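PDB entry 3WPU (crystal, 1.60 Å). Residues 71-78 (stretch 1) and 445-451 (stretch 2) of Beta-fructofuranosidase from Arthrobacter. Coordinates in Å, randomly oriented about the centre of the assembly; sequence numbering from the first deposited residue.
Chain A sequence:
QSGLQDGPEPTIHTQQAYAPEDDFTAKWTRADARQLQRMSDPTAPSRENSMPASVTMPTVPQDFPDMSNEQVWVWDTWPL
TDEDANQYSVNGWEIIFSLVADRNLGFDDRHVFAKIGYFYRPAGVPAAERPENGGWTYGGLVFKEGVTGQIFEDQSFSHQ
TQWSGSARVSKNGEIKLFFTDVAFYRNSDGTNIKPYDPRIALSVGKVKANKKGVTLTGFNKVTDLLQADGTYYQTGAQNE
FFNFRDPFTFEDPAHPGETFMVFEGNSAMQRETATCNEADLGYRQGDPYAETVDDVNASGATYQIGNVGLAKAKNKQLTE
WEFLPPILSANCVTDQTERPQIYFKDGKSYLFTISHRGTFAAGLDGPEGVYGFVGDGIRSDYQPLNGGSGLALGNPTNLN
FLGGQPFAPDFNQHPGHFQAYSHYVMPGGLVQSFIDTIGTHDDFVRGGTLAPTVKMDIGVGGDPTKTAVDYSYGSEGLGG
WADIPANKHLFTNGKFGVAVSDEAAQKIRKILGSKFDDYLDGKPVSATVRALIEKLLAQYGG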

# COMPACT_ATOMS: atom_id res chain seq x y z
N GLN A 71 5.69 9.59 20.05
CA GLN A 71 5.27 8.53 20.97
C GLN A 71 5.64 7.15 20.45
O GLN A 71 6.01 6.27 21.22
CB GLN A 71 3.76 8.55 21.21
CG GLN A 71 3.21 9.72 22.00
CD GLN A 71 1.69 9.67 21.98
OE1 GLN A 71 1.09 8.88 22.71
NE2 GLN A 71 1.08 10.45 21.09
N VAL A 72 5.48 6.96 19.13
CA VAL A 72 5.77 5.70 18.45
C VAL A 72 6.48 5.96 17.11
O VAL A 72 6.49 7.10 16.62
CB VAL A 72 4.48 4.88 18.15
CG1 VAL A 72 3.95 4.20 19.40
CG2 VAL A 72 3.42 5.72 17.47
N TRP A 73 7.07 4.91 16.54
CA TRP A 73 7.48 4.92 15.14
C TRP A 73 6.26 4.47 14.36
O TRP A 73 5.62 3.52 14.75
CB TRP A 73 8.59 3.93 14.84
CG TRP A 73 9.93 4.15 15.51
CD1 TRP A 73 10.52 3.33 16.40
CD2 TRP A 73 10.85 5.22 15.27
NE1 TRP A 73 11.78 3.83 16.76
CE2 TRP A 73 11.99 4.98 16.06
CE3 TRP A 73 10.85 6.34 14.43
CZ2 TRP A 73 13.09 5.84 16.06
CZ3 TRP A 73 11.92 7.20 14.45
CH2 TRP A 73 13.03 6.93 15.24
N VAL A 74 5.98 5.16 13.27
CA VAL A 74 4.82 4.85 12.43
C VAL A 74 5.31 4.57 11.03
O VAL A 74 6.12 5.32 10.51
CB VAL A 74 3.87 6.07 12.36
CG1 VAL A 74 2.68 5.76 11.47
CG2 VAL A 74 3.41 6.50 13.74
N TRP A 75 4.76 3.55 10.35
CA TRP A 75 5.07 3.40 8.92
C TRP A 75 3.82 3.04 8.14
O TRP A 75 2.91 3.91 8.08
CB TRP A 75 6.32 2.56 8.62
CG TRP A 75 6.43 1.06 9.04
CD1 TRP A 75 6.63 0.01 8.18
CD2 TRP A 75 6.44 0.48 10.37
NE1 TRP A 75 6.76 -1.15 8.86
CE2 TRP A 75 6.63 -0.91 10.21
CE3 TRP A 75 6.33 0.99 11.68
CZ2 TRP A 75 6.68 -1.80 11.28
CZ3 TRP A 75 6.37 0.11 12.75
CH2 TRP A 75 6.56 -1.27 12.55
N ASP A 76 3.73 1.86 7.56
CA ASP A 76 2.60 1.58 6.65
C ASP A 76 1.27 1.98 7.29
O ASP A 76 0.97 1.56 8.40
CB ASP A 76 2.47 0.12 6.29
CG ASP A 76 3.72 -0.52 5.74
OD1 ASP A 76 4.80 0.09 5.69
OD2 ASP A 76 3.60 -1.69 5.37
N THR A 77 0.48 2.76 6.57
CA THR A 77 -0.76 3.31 7.08
C THR A 77 -1.85 3.06 6.04
O THR A 77 -1.60 3.10 4.82
CB THR A 77 -0.59 4.79 7.39
OG1 THR A 77 0.40 4.90 8.45
CG2 THR A 77 -1.89 5.44 7.79
N TRP A 78 -3.05 2.83 6.54
CA TRP A 78 -4.24 2.72 5.67
C TRP A 78 -5.49 3.35 6.26
O TRP A 78 -5.71 3.36 7.48
CB TRP A 78 -4.52 1.28 5.27
CG TRP A 78 -4.69 0.28 6.39
CD1 TRP A 78 -5.87 -0.17 6.91
CD2 TRP A 78 -3.65 -0.42 7.06
NE1 TRP A 78 -5.62 -1.13 7.87
CE2 TRP A 78 -4.26 -1.28 8.00
CE3 TRP A 78 -2.25 -0.38 6.99
CZ2 TRP A 78 -3.51 -2.10 8.86
CZ3 TRP A 78 -1.52 -1.21 7.82
CH2 TRP A 78 -2.15 -2.04 8.77
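Stretch 2 445-451: VRGGTLA

How does stretch 2 lie against stretch 1? Stretch 1 is mostly extended strand, whereas stretch 2 enters as strand and passes through two glycines before extending again at Thr449. The touching parts run the same general way, their end-to-end directions 49° apart, so Arg446 falls near the start of the contact and Leu450 near its end. The nearest pair of CA atoms is Trp73 CA and Gly448 CA, 4.6 Å apart.

What does Trp73 meet? Its CA-to-CB bond points sideways, but the chi1 m rotamer brings the indole nearer to stretch 2. The ring presents its edge to the backbone there, with Trp73 CZ3 3.6 Å from Gly447 O. Gly448 also lies at this edge, and it has no side chain to get in the way: an ideal CB on it would clash with Trp73 CE3 at 2.4 Å. Its positive phi of 69° independently favours glycine.

Where do the two backbones bond? They do so at Val74, whose amide donates the one hydrogen bond across the contact, Val74 N to Gly448 O at 2.9 Å, with an N-H...O angle of 153°. The carbonyl of the same valine receives a CA-H...O contact, Gly448 CA to Val74 O at 3.1 Å. Val74 O also lies 3.4 Å from Thr449 N, but the angle is too poor for a hydrogen bond.

What meets stretch 2 beyond Val74? Here the contact passes to the side chain of Leu450. Leu450 CD2 lies 4.0 Å from Trp75 O and 3.7 Å from Thr77 OG1. Those two oxygens are themselves linked, since Thr77 OG1 donates a hydrogen bond to Trp75 O at 2.7 Å, and the leucine methyl packs beside this pair. Asp76, between these two residues in sequence, has its CA-to-CB bond pointing away from stretch 2.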

# COMPACT_ATOMS: atom_id res chain seq x y z
N VAL A 445 18.38 11.66 8.89
CA VAL A 445 17.47 11.40 9.97
C VAL A 445 16.47 10.36 9.50
O VAL A 445 16.20 10.28 8.29
CB VAL A 445 16.69 12.65 10.43
CG1 VAL A 445 17.64 13.64 11.10
CG2 VAL A 445 15.96 13.32 9.29
N ARG A 446 16.00 9.57 10.45
CA ARG A 446 14.92 8.60 10.20
C ARG A 446 13.59 9.22 10.49
O ARG A 446 13.46 10.06 11.39
CB ARG A 446 15.12 7.34 11.03
CG ARG A 446 16.50 6.71 10.89
CD ARG A 446 16.94 6.46 9.46
NE ARG A 446 16.20 5.36 8.84
CZ ARG A 446 16.51 4.07 8.97
NH1 ARG A 446 17.53 3.71 9.74
NH2 ARG A 446 15.80 3.13 8.34
N GLY A 447 12.57 8.78 9.76
CA GLY A 447 11.24 9.37 9.86
C GLY A 447 10.33 8.63 10.81
O GLY A 447 10.16 9.02 11.96
N GLY A 448 9.66 7.58 10.34
CA GLY A 448 8.73 6.89 11.21
C GLY A 448 7.52 7.78 11.49
O GLY A 448 6.94 7.76 12.58
N THR A 449 7.14 8.56 10.48
CA THR A 449 5.97 9.44 10.48
C THR A 449 5.61 9.69 8.99
O THR A 449 6.45 9.45 8.11
CB THR A 449 6.27 10.77 11.21
OG1 THR A 449 5.09 11.57 11.29
CG2 THR A 449 7.38 11.57 10.50
N LEU A 450 4.39 10.13 8.71
CA LEU A 450 3.98 10.27 7.31
C LEU A 450 4.57 11.49 6.61
O LEU A 450 4.81 12.55 7.22
CB LEU A 450 2.45 10.26 7.19
CG LEU A 450 1.82 8.95 7.68
CD1 LEU A 450 0.32 9.05 7.46
CD2 LEU A 450 2.33 7.69 6.99
N ALA A 451 4.81 11.33 5.32
CA ALA A 451 5.28 12.41 4.46
C ALA A 451 4.12 13.37 4.15
O ALA A 451 2.98 13.09 4.55
CB ALA A 451 5.83 11.82 3.16